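Peptide methionine sulfoxide reductase MsrA (Corynebacterium diphtheriae, PDB 4D7L) repairs oxidised proteins by reducing the S-epimer of methionine sulfoxide back to methionine, using thiol-disulfide exchange. Local coordinates at residues H51-T63 / E77-S90. Sequence-based numbering, arbitrary orientation.
Sequences HAVLGTLRGQPGT and EKLFWETPGVVYTS. With PGE (triethylene glycol), chain G; PGE (triethylene glycol), chain K.
His51 reaches Thr89 with one edge of its ring and Trp81 with another. Its NE2 donates to Thr89 OG1 at 2.7 Å, with the hydroxyl oxygen close to the ring plane although the N-H...O angle is bent to 143°. Thr89 OG1 in turn donates to Glu77 OE2 (2.6 Å), on the anti side of the carboxylate, which makes a relay from imidazole through hydroxyl to acid. At the far end of the ring, ND1 accepts hydrogen bonds from the backbone N-H groups of Val53 and Leu54, both tilted from the ring plane, so both nitrogens are engaged and the ring's rotation is fixed. The indole stands nearly upright to it (planes at 80°, centroids 5.2 Å apart) in an offset edge-to-face pair, CE1 pointing at the indole face. Val53 covers the same face, its CB in CH-pi contact with the five-membered ring.

Farther along, Thr56 OG1 donates to a lone pair of Val87 O at 2.6 Å, in the carbonyl plane. The Tyr88 ring, carried away from its own backbone N (chi1 175°), lies against the backbone of Leu57 and Arg58: Arg58 N sits over its centre, and Thr56 O lies at its edge, 3.3 Å from Tyr88 CD1. The Arg58 guanidinium continues to a salt bridge with Glu118. Val87 and Tyr88 form a classic beta bulge opposite Val120. Through His51, Val53, Thr56 and the 57-58 backbone, irregular segment 51-63 packs across the helix-turn-strand unit that follows the predicted catalytic Cys72 in the MsrA fold.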
loop_
_atom_site.group_PDB
_atom_site.type_symbol
_atom_site.label_atom_id
_atom_site.label_comp_id
_atom_site.label_asym_id
_atom_site.label_seq_id
_atom_site.Cartn_x
_atom_site.Cartn_y
_atom_site.Cartn_z
ATOM N N HIS A 51 -3.317 17.066 -0.746
ATOM C CA HIS A 51 -3.583 16.174 0.382
ATOM C C HIS A 51 -4.491 16.872 1.409
ATOM O O HIS A 51 -4.213 17.997 1.826
ATOM C CB HIS A 51 -2.256 15.781 1.032
ATOM C CG HIS A 51 -2.321 14.569 1.913
ATOM N ND1 HIS A 51 -2.748 14.626 3.225
ATOM C CD2 HIS A 51 -1.923 13.293 1.699
ATOM C CE1 HIS A 51 -2.650 13.424 3.768
ATOM N NE2 HIS A 51 -2.164 12.593 2.858
ATOM N N ALA A 52 -5.562 16.195 1.815
ATOM C CA ALA A 52 -6.576 16.791 2.686
ATOM C C ALA A 52 -6.031 17.175 4.059
ATOM O O ALA A 52 -6.592 18.039 4.744
ATOM C CB ALA A 52 -7.769 15.837 2.833
ATOM N N VAL A 53 -4.950 16.529 4.486
ATOM C CA VAL A 53 -4.363 16.868 5.795
ATOM C C VAL A 53 -3.053 17.647 5.638
ATOM O O VAL A 53 -2.802 18.651 6.307
ATOM C CB VAL A 53 -4.102 15.577 6.615
ATOM C CG1 VAL A 53 -3.559 15.931 8.005
ATOM C CG2 VAL A 53 -5.415 14.780 6.750
ATOM N N LEU A 54 -2.207 17.151 4.746
ATOM C CA LEU A 54 -0.853 17.684 4.601
ATOM C C LEU A 54 -0.784 18.883 3.644
ATOM O O LEU A 54 0.159 19.675 3.692
ATOM C CB LEU A 54 0.084 16.566 4.127
ATOM C CG LEU A 54 0.230 15.336 5.023
ATOM C CD1 LEU A 54 1.188 14.292 4.412
ATOM C CD2 LEU A 54 0.708 15.739 6.411
ATOM N N GLY A 55 -1.781 19.007 2.774
ATOM C CA GLY A 55 -1.879 20.153 1.880
ATOM C C GLY A 55 -0.910 20.099 0.704
ATOM O O GLY A 55 -0.727 21.091 -0.006
ATOM N N THR A 56 -0.319 18.930 0.471
ATOM C CA THR A 56 0.754 18.811 -0.521
ATOM C C THR A 56 0.354 18.026 -1.770
ATOM O O THR A 56 -0.700 17.373 -1.797
ATOM C CB THR A 56 1.990 18.133 0.114
ATOM O OG1 THR A 56 1.576 16.926 0.766
ATOM C CG2 THR A 56 2.622 19.066 1.157
ATOM N N LEU A 57 1.197 18.089 -2.804
ATOM C CA LEU A 57 1.121 17.136 -3.926
ATOM C C LEU A 57 2.457 16.440 -4.070
ATOM O O LEU A 57 3.397 16.864 -3.440
ATOM C CB LEU A 57 0.767 17.836 -5.232
ATOM C CG LEU A 57 -0.659 18.349 -5.360
ATOM C CD1 LEU A 57 -0.771 19.311 -6.544
ATOM C CD2 LEU A 57 -1.626 17.168 -5.489
ATOM N N ARG A 58 2.577 15.398 -4.894
ATOM C CA ARG A 58 3.864 14.694 -4.974
ATOM C C ARG A 58 4.886 15.562 -5.708
ATOM O O ARG A 58 4.531 16.566 -6.320
ATOM C CB ARG A 58 3.722 13.334 -5.677
ATOM C CG ARG A 58 3.672 13.399 -7.218
ATOM C CD ARG A 58 3.631 12.007 -7.841
ATOM N NE ARG A 58 2.586 11.163 -7.247
ATOM C CZ ARG A 58 1.356 11.045 -7.733
ATOM N NH1 ARG A 58 1.017 11.695 -8.844
ATOM N NH2 ARG A 58 0.473 10.263 -7.126
ATOM N N GLY A 59 6.161 15.213 -5.594
ATOM C CA GLY A 59 7.186 15.863 -6.394
ATOM C C GLY A 59 7.984 16.990 -5.771
ATOM O O GLY A 59 8.566 17.796 -6.489
ATOM N N GLN A 60 8.098 16.999 -4.447
ATOM C CA GLN A 60 8.875 18.031 -3.773
ATOM C C GLN A 60 10.319 17.624 -3.888
ATOM O O GLN A 60 10.649 16.462 -3.650
ATOM C CB GLN A 60 8.515 18.187 -2.295
ATOM C CG GLN A 60 9.545 19.001 -1.488
ATOM C CD GLN A 60 9.406 18.860 0.036
ATOM O OE1 GLN A 60 8.302 18.968 0.582
ATOM N NE2 GLN A 60 10.517 18.606 0.718
ATOM N N PRO A 61 11.175 18.559 -4.320
ATOM C CA PRO A 61 12.608 18.303 -4.459
ATOM C C PRO A 61 13.164 17.793 -3.143
ATOM O O PRO A 61 12.673 18.206 -2.101
ATOM C CB PRO A 61 13.186 19.685 -4.783
ATOM C CG PRO A 61 12.054 20.427 -5.379
ATOM C CD PRO A 61 10.831 19.950 -4.656
ATOM N N GLY A 62 14.097 16.857 -3.183
ATOM C CA GLY A 62 14.695 16.377 -1.955
ATOM C C GLY A 62 13.948 15.255 -1.251
ATOM O O GLY A 62 14.415 14.762 -0.232
ATOM N N THR A 63 12.767 14.885 -1.740
ATOM C CA THR A 63 12.040 13.786 -1.138
ATOM C C THR A 63 12.362 12.417 -1.779
ATOM O O THR A 63 12.912 12.338 -2.878
ATOM C CB THR A 63 10.519 14.046 -1.210
ATOM O OG1 THR A 63 10.112 14.193 -2.574
ATOM C CG2 THR A 63 10.171 15.307 -0.440
ATOM N N GLU A 77 -3.134 4.509 4.846
ATOM C CA GLU A 77 -2.747 5.862 4.426
ATOM C C GLU A 77 -2.683 6.801 5.628
ATOM O O GLU A 77 -1.784 7.642 5.729
ATOM C CB GLU A 77 -3.709 6.455 3.379
ATOM C CG GLU A 77 -2.996 7.609 2.595
ATOM C CD GLU A 77 -3.930 8.601 1.886
ATOM O OE1 GLU A 77 -5.161 8.370 1.806
ATOM O OE2 GLU A 77 -3.418 9.630 1.393
ATOM N N LYS A 78 -3.662 6.666 6.515
ATOM C CA LYS A 78 -3.729 7.509 7.723
ATOM C C LYS A 78 -2.491 7.287 8.593
ATOM O O LYS A 78 -1.892 8.245 9.104
ATOM C CB LYS A 78 -5.027 7.228 8.501
ATOM C CG LYS A 78 -5.243 8.067 9.794
ATOM C CD LYS A 78 -6.659 7.777 10.333
ATOM C CE LYS A 78 -6.960 8.330 11.735
ATOM N NZ LYS A 78 -6.291 9.600 12.079
ATOM N N LEU A 79 -2.108 6.025 8.754
ATOM C CA LEU A 79 -0.910 5.670 9.522
ATOM C C LEU A 79 0.307 6.428 9.018
ATOM O O LEU A 79 1.102 6.989 9.794
ATOM C CB LEU A 79 -0.649 4.160 9.414
ATOM C CG LEU A 79 0.629 3.683 10.107
ATOM C CD1 LEU A 79 0.396 3.657 11.626
ATOM C CD2 LEU A 79 1.062 2.337 9.569
ATOM N N PHE A 80 0.453 6.463 7.702
ATOM C CA PHE A 80 1.642 7.109 7.161
ATOM C C PHE A 80 1.548 8.629 7.063
ATOM O O PHE A 80 2.552 9.301 7.334
ATOM C CB PHE A 80 1.996 6.485 5.799
ATOM C CG PHE A 80 2.631 5.135 5.944
ATOM C CD1 PHE A 80 3.928 5.037 6.438
ATOM C CD2 PHE A 80 1.922 3.970 5.666
ATOM C CE1 PHE A 80 4.525 3.794 6.637
ATOM C CE2 PHE A 80 2.518 2.707 5.842
ATOM C CZ PHE A 80 3.817 2.621 6.337
ATOM N N TRP A 81 0.383 9.214 6.754
ATOM C CA TRP A 81 0.386 10.686 6.678
ATOM C C TRP A 81 0.563 11.281 8.069
ATOM O O TRP A 81 0.975 12.431 8.205
ATOM C CB TRP A 81 -0.864 11.294 5.973
ATOM C CG TRP A 81 -2.155 11.398 6.757
ATOM C CD1 TRP A 81 -2.395 12.131 7.900
ATOM C CD2 TRP A 81 -3.417 10.856 6.358
ATOM N NE1 TRP A 81 -3.729 12.002 8.275
ATOM C CE2 TRP A 81 -4.374 11.234 7.334
ATOM C CE3 TRP A 81 -3.829 10.064 5.269
ATOM C CZ2 TRP A 81 -5.719 10.832 7.264
ATOM C CZ3 TRP A 81 -5.165 9.655 5.200
ATOM C CH2 TRP A 81 -6.099 10.054 6.186
ATOM N N GLU A 82 0.268 10.500 9.101
ATOM C CA GLU A 82 0.485 10.969 10.476
ATOM C C GLU A 82 1.901 10.717 10.983
ATOM O O GLU A 82 2.236 11.081 12.104
ATOM C CB GLU A 82 -0.536 10.315 11.413
ATOM C CG GLU A 82 -1.953 10.883 11.149
ATOM C CD GLU A 82 -3.031 10.333 12.070
ATOM O OE1 GLU A 82 -2.773 9.332 12.782
ATOM O OE2 GLU A 82 -4.152 10.902 12.047
ATOM N N THR A 83 2.746 10.132 10.149
ATOM C CA THR A 83 4.125 9.865 10.560
ATOM C C THR A 83 5.042 11.057 10.352
ATOM O O THR A 83 5.100 11.585 9.252
ATOM C CB THR A 83 4.692 8.681 9.774
ATOM O OG1 THR A 83 3.884 7.534 10.030
ATOM C CG2 THR A 83 6.132 8.401 10.201
ATOM N N PRO A 84 5.771 11.486 11.401
ATOM C CA PRO A 84 6.702 12.603 11.197
ATOM C C PRO A 84 7.714 12.300 10.081
ATOM O O PRO A 84 8.288 11.207 10.031
ATOM C CB PRO A 84 7.392 12.743 12.558
ATOM C CG PRO A 84 6.401 12.138 13.546
ATOM C CD PRO A 84 5.784 10.994 12.786
ATOM N N GLY A 85 7.882 13.263 9.183
ATOM C CA GLY A 85 8.801 13.170 8.061
ATOM C C GLY A 85 8.133 12.804 6.742
ATOM O O GLY A 85 8.731 12.956 5.682
ATOM N N VAL A 86 6.912 12.275 6.807
ATOM C CA VAL A 86 6.149 11.950 5.590
ATOM C C VAL A 86 5.506 13.235 5.103
ATOM O O VAL A 86 4.890 13.949 5.886
ATOM C CB VAL A 86 5.098 10.862 5.855
ATOM C CG1 VAL A 86 4.145 10.697 4.650
ATOM C CG2 VAL A 86 5.796 9.540 6.178
ATOM N N VAL A 87 5.716 13.594 3.844
ATOM C CA VAL A 87 5.278 14.922 3.405
ATOM C C VAL A 87 4.101 14.875 2.428
ATOM O O VAL A 87 3.452 15.890 2.214
ATOM C CB VAL A 87 6.439 15.721 2.764
ATOM C CG1 VAL A 87 7.482 16.067 3.820
ATOM C CG2 VAL A 87 7.061 14.952 1.632
ATOM N N TYR A 88 3.830 13.700 1.865
ATOM C CA TYR A 88 2.678 13.482 0.981
ATOM C C TYR A 88 2.350 11.995 0.974
ATOM O O TYR A 88 3.258 11.155 1.058
ATOM C CB TYR A 88 2.971 13.963 -0.448
ATOM C CG TYR A 88 1.877 13.660 -1.466
ATOM C CD1 TYR A 88 0.745 14.465 -1.556
ATOM C CD2 TYR A 88 1.977 12.564 -2.333
ATOM C CE1 TYR A 88 -0.268 14.194 -2.494
ATOM C CE2 TYR A 88 0.974 12.276 -3.270
ATOM C CZ TYR A 88 -0.137 13.106 -3.354
ATOM O OH TYR A 88 -1.144 12.843 -4.270
ATOM N N THR A 89 1.066 11.664 0.879
ATOM C CA THR A 89 0.653 10.283 0.619
ATOM C C THR A 89 -0.478 10.235 -0.415
ATOM O O THR A 89 -1.170 11.233 -0.639
ATOM C CB THR A 89 0.145 9.551 1.891
ATOM O OG1 THR A 89 -1.058 10.182 2.351
ATOM C CG2 THR A 89 1.202 9.543 3.002
ATOM N N SER A 90 -0.656 9.083 -1.046
ATOM C CA SER A 90 -1.877 8.812 -1.818
ATOM C C SER A 90 -2.151 7.319 -1.742
ATOM O O SER A 90 -1.303 6.561 -1.262
ATOM C CB SER A 90 -1.746 9.274 -3.283
ATOM O OG SER A 90 -0.881 8.415 -4.023
HETATM C C1 PGE G . 5.673 17.426 -0.277
HETATM O O1 PGE G . 6.073 18.775 -0.146
HETATM C C2 PGE G . 5.470 17.237 -1.751
HETATM O O2 PGE G . 5.995 16.036 -2.291
HETATM C C1 PGE K . 10.937 10.665 -5.729
HETATM O O1 PGE K . 10.280 11.117 -4.558
HETATM C C2 PGE K . 11.106 9.159 -5.657
HETATM O O2 PGE K . 11.360 8.613 -6.936
#